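Local coordinates for protein Exo-alpha-sialidase (Clostridium perfringens, PDB 2VO8) that carries a cohesin module that probably binds a partner dockerin, joining this family 33 sialidase to other secreted enzymes in toxin complexes, at residues A[44-50]-A[96-101]. Sequence-based numbering, arbitrary orientation.
Sequences AEYLFEY and LVKVNL
Phe48 lays one face of its ring over Val99, whose CG1 sits 4.3 Å from the ring centroid and 28° off the normal, a CH-pi contact between side chains that approach from opposite directions. Phe48 extends with CG anti to its backbone nitrogen (chi1 174°), which carries the far rim of the ring across to the other strand; there CZ also meets Leu101 CD1 at 4.0 Å. The second methyl of Leu101, CD2, covers a face of the neighbouring Tyr50 ring, displaced toward the rim and 4.3 Å from CD1 of that tyrosine. The Tyr50 hydroxyl reaches beyond both segments to a hydrogen bond with Glu73. Strands 41-49 and 95-103 belong to the two opposed layers of the cohesin beta-sandwich: the short segments run in roughly the same direction, 29° apart, with axes no closer than 9.4 Å, and no hydrogen bond joins them. The side chains directed between the layers pack in the buried core, together with Leu57 and Ile60 of strand 55-62. At the opposite end of the contact Tyr46 keeps CG beside the backbone nitrogen and anti to the carbonyl carbon, and its ring passes Val97 obliquely, CE2 lying 4.2 Å from CG2. The phenol oxygen of Tyr46 comes within 3.5 Å of Leu96 CD1, the two side chains crossing nearly at right angles; this buried hydroxyl has a weak hydrogen bond to the carbonyl oxygen of Gly31. Leu96 CD1 also packs against Ala44 CB at 3.9 Å. A classic beta bulge, in which Leu96 and Val97 both face Leu30 of the adjacent strand, breaks the alternation and lets both residues point inward.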
loop_
_atom_site.group_PDB
_atom_site.type_symbol
_atom_site.label_atom_id
_atom_site.label_comp_id
_atom_site.label_asym_id
_atom_site.label_seq_id
_atom_site.Cartn_x
_atom_site.Cartn_y
_atom_site.Cartn_z
ATOM N N ALA A 44 -7.231 -2.258 -7.672
ATOM C CA ALA A 44 -7.294 -1.487 -6.419
ATOM C C ALA A 44 -6.576 -0.151 -6.621
ATOM O O ALA A 44 -5.810 0.038 -7.601
ATOM C CB ALA A 44 -6.755 -2.279 -5.281
ATOM N N GLU A 45 -6.815 0.780 -5.703
ATOM C CA GLU A 45 -6.128 2.067 -5.720
ATOM C C GLU A 45 -5.859 2.567 -4.305
ATOM O O GLU A 45 -6.778 2.690 -3.494
ATOM C CB GLU A 45 -6.946 3.100 -6.496
ATOM C CG GLU A 45 -6.509 4.538 -6.265
ATOM C CD GLU A 45 -7.274 5.525 -7.125
ATOM O OE1 GLU A 45 -8.100 5.081 -7.949
ATOM O OE2 GLU A 45 -7.048 6.745 -6.977
ATOM N N TYR A 46 -4.595 2.853 -4.013
ATOM C CA TYR A 46 -4.223 3.486 -2.753
ATOM C C TYR A 46 -3.771 4.926 -2.974
ATOM O O TYR A 46 -3.369 5.298 -4.076
ATOM C CB TYR A 46 -3.118 2.688 -2.058
ATOM C CG TYR A 46 -3.431 1.217 -1.902
ATOM C CD1 TYR A 46 -4.276 0.770 -0.895
ATOM C CD2 TYR A 46 -2.880 0.276 -2.761
ATOM C CE1 TYR A 46 -4.565 -0.574 -0.750
ATOM C CE2 TYR A 46 -3.162 -1.070 -2.623
ATOM C CZ TYR A 46 -4.005 -1.489 -1.616
ATOM O OH TYR A 46 -4.290 -2.828 -1.474
ATOM N N LEU A 47 -3.840 5.730 -1.918
ATOM C CA LEU A 47 -2.991 6.887 -1.791
ATOM C C LEU A 47 -2.161 6.569 -0.555
ATOM O O LEU A 47 -2.680 6.448 0.564
ATOM C CB LEU A 47 -3.715 8.236 -1.761
ATOM C CG LEU A 47 -2.661 9.376 -1.817
ATOM C CD1 LEU A 47 -2.103 9.654 -3.203
ATOM C CD2 LEU A 47 -3.148 10.658 -1.125
ATOM N N PHE A 48 -0.872 6.342 -0.823
ATOM C CA PHE A 48 0.101 5.889 0.170
ATOM C C PHE A 48 0.822 7.118 0.705
ATOM O O PHE A 48 1.324 7.906 -0.068
ATOM C CB PHE A 48 1.127 4.950 -0.446
ATOM C CG PHE A 48 2.241 4.558 0.508
ATOM C CD1 PHE A 48 2.067 3.559 1.451
ATOM C CD2 PHE A 48 3.466 5.211 0.468
ATOM C CE1 PHE A 48 3.078 3.201 2.318
ATOM C CE2 PHE A 48 4.467 4.842 1.302
ATOM C CZ PHE A 48 4.306 3.853 2.218
ATOM N N GLU A 49 0.854 7.284 2.019
ATOM C CA GLU A 49 1.442 8.505 2.613
ATOM C C GLU A 49 2.560 8.138 3.555
ATOM O O GLU A 49 2.531 7.115 4.252
ATOM C CB GLU A 49 0.356 9.353 3.282
ATOM C CG GLU A 49 -0.625 9.907 2.251
ATOM C CD GLU A 49 -1.330 11.145 2.714
ATOM O OE1 GLU A 49 -0.691 11.982 3.407
ATOM O OE2 GLU A 49 -2.517 11.316 2.348
ATOM N N TYR A 50 3.593 8.978 3.520
ATOM C CA TYR A 50 4.767 8.780 4.337
ATOM C C TYR A 50 5.490 10.140 4.490
ATOM O O TYR A 50 5.220 11.086 3.750
ATOM C CB TYR A 50 5.691 7.778 3.679
ATOM C CG TYR A 50 6.465 8.321 2.505
ATOM C CD1 TYR A 50 7.791 8.769 2.651
ATOM C CD2 TYR A 50 5.894 8.354 1.221
ATOM C CE1 TYR A 50 8.516 9.223 1.541
ATOM C CE2 TYR A 50 6.601 8.837 0.127
ATOM C CZ TYR A 50 7.924 9.272 0.291
ATOM O OH TYR A 50 8.596 9.786 -0.810
ATOM N N LEU A 96 -0.871 -7.089 -2.542
ATOM C CA LEU A 96 -0.945 -6.491 -3.871
ATOM C C LEU A 96 0.302 -5.676 -4.296
ATOM O O LEU A 96 0.685 -5.699 -5.463
ATOM C CB LEU A 96 -2.181 -5.609 -3.972
ATOM C CG LEU A 96 -3.541 -6.294 -3.840
ATOM C CD1 LEU A 96 -4.654 -5.303 -3.991
ATOM C CD2 LEU A 96 -3.676 -7.392 -4.939
ATOM N N VAL A 97 0.924 -4.974 -3.351
ATOM C CA VAL A 97 1.968 -4.000 -3.696
ATOM C C VAL A 97 3.101 -4.053 -2.664
ATOM O O VAL A 97 2.836 -4.233 -1.470
ATOM C CB VAL A 97 1.425 -2.569 -3.726
ATOM C CG1 VAL A 97 2.619 -1.536 -4.112
ATOM C CG2 VAL A 97 0.211 -2.442 -4.619
ATOM N N LYS A 98 4.344 -3.943 -3.150
ATOM C CA LYS A 98 5.545 -3.815 -2.303
ATOM C C LYS A 98 6.028 -2.377 -2.463
ATOM O O LYS A 98 6.337 -1.961 -3.579
ATOM C CB LYS A 98 6.661 -4.719 -2.816
ATOM C CG LYS A 98 6.377 -6.209 -2.819
ATOM C CD LYS A 98 7.640 -7.019 -3.156
ATOM C CE LYS A 98 7.628 -7.744 -4.507
ATOM N NZ LYS A 98 8.519 -8.960 -4.339
ATOM N N VAL A 99 6.112 -1.623 -1.364
ATOM C CA VAL A 99 6.672 -0.266 -1.399
ATOM C C VAL A 99 8.030 -0.298 -0.687
ATOM O O VAL A 99 8.121 -0.627 0.483
ATOM C CB VAL A 99 5.740 0.801 -0.731
ATOM C CG1 VAL A 99 6.341 2.228 -0.827
ATOM C CG2 VAL A 99 4.372 0.787 -1.306
ATOM N N ASN A 100 9.108 -0.049 -1.431
ATOM C CA ASN A 100 10.461 -0.199 -0.901
ATOM C C ASN A 100 10.966 1.210 -0.542
ATOM O O ASN A 100 10.901 2.123 -1.364
ATOM C CB ASN A 100 11.378 -0.865 -1.927
ATOM C CG ASN A 100 12.663 -1.304 -1.322
ATOM O OD1 ASN A 100 13.549 -0.449 -1.027
ATOM N ND2 ASN A 100 12.794 -2.613 -1.064
ATOM N N LEU A 101 11.362 1.362 0.715
ATOM C CA LEU A 101 11.765 2.643 1.332
ATOM C C LEU A 101 13.071 2.477 2.069
ATOM O O LEU A 101 13.357 1.440 2.564
ATOM C CB LEU A 101 10.698 3.114 2.337
ATOM C CG LEU A 101 9.348 3.430 1.677
ATOM C CD1 LEU A 101 8.190 2.727 2.434
ATOM C CD2 LEU A 101 9.067 4.872 1.529
#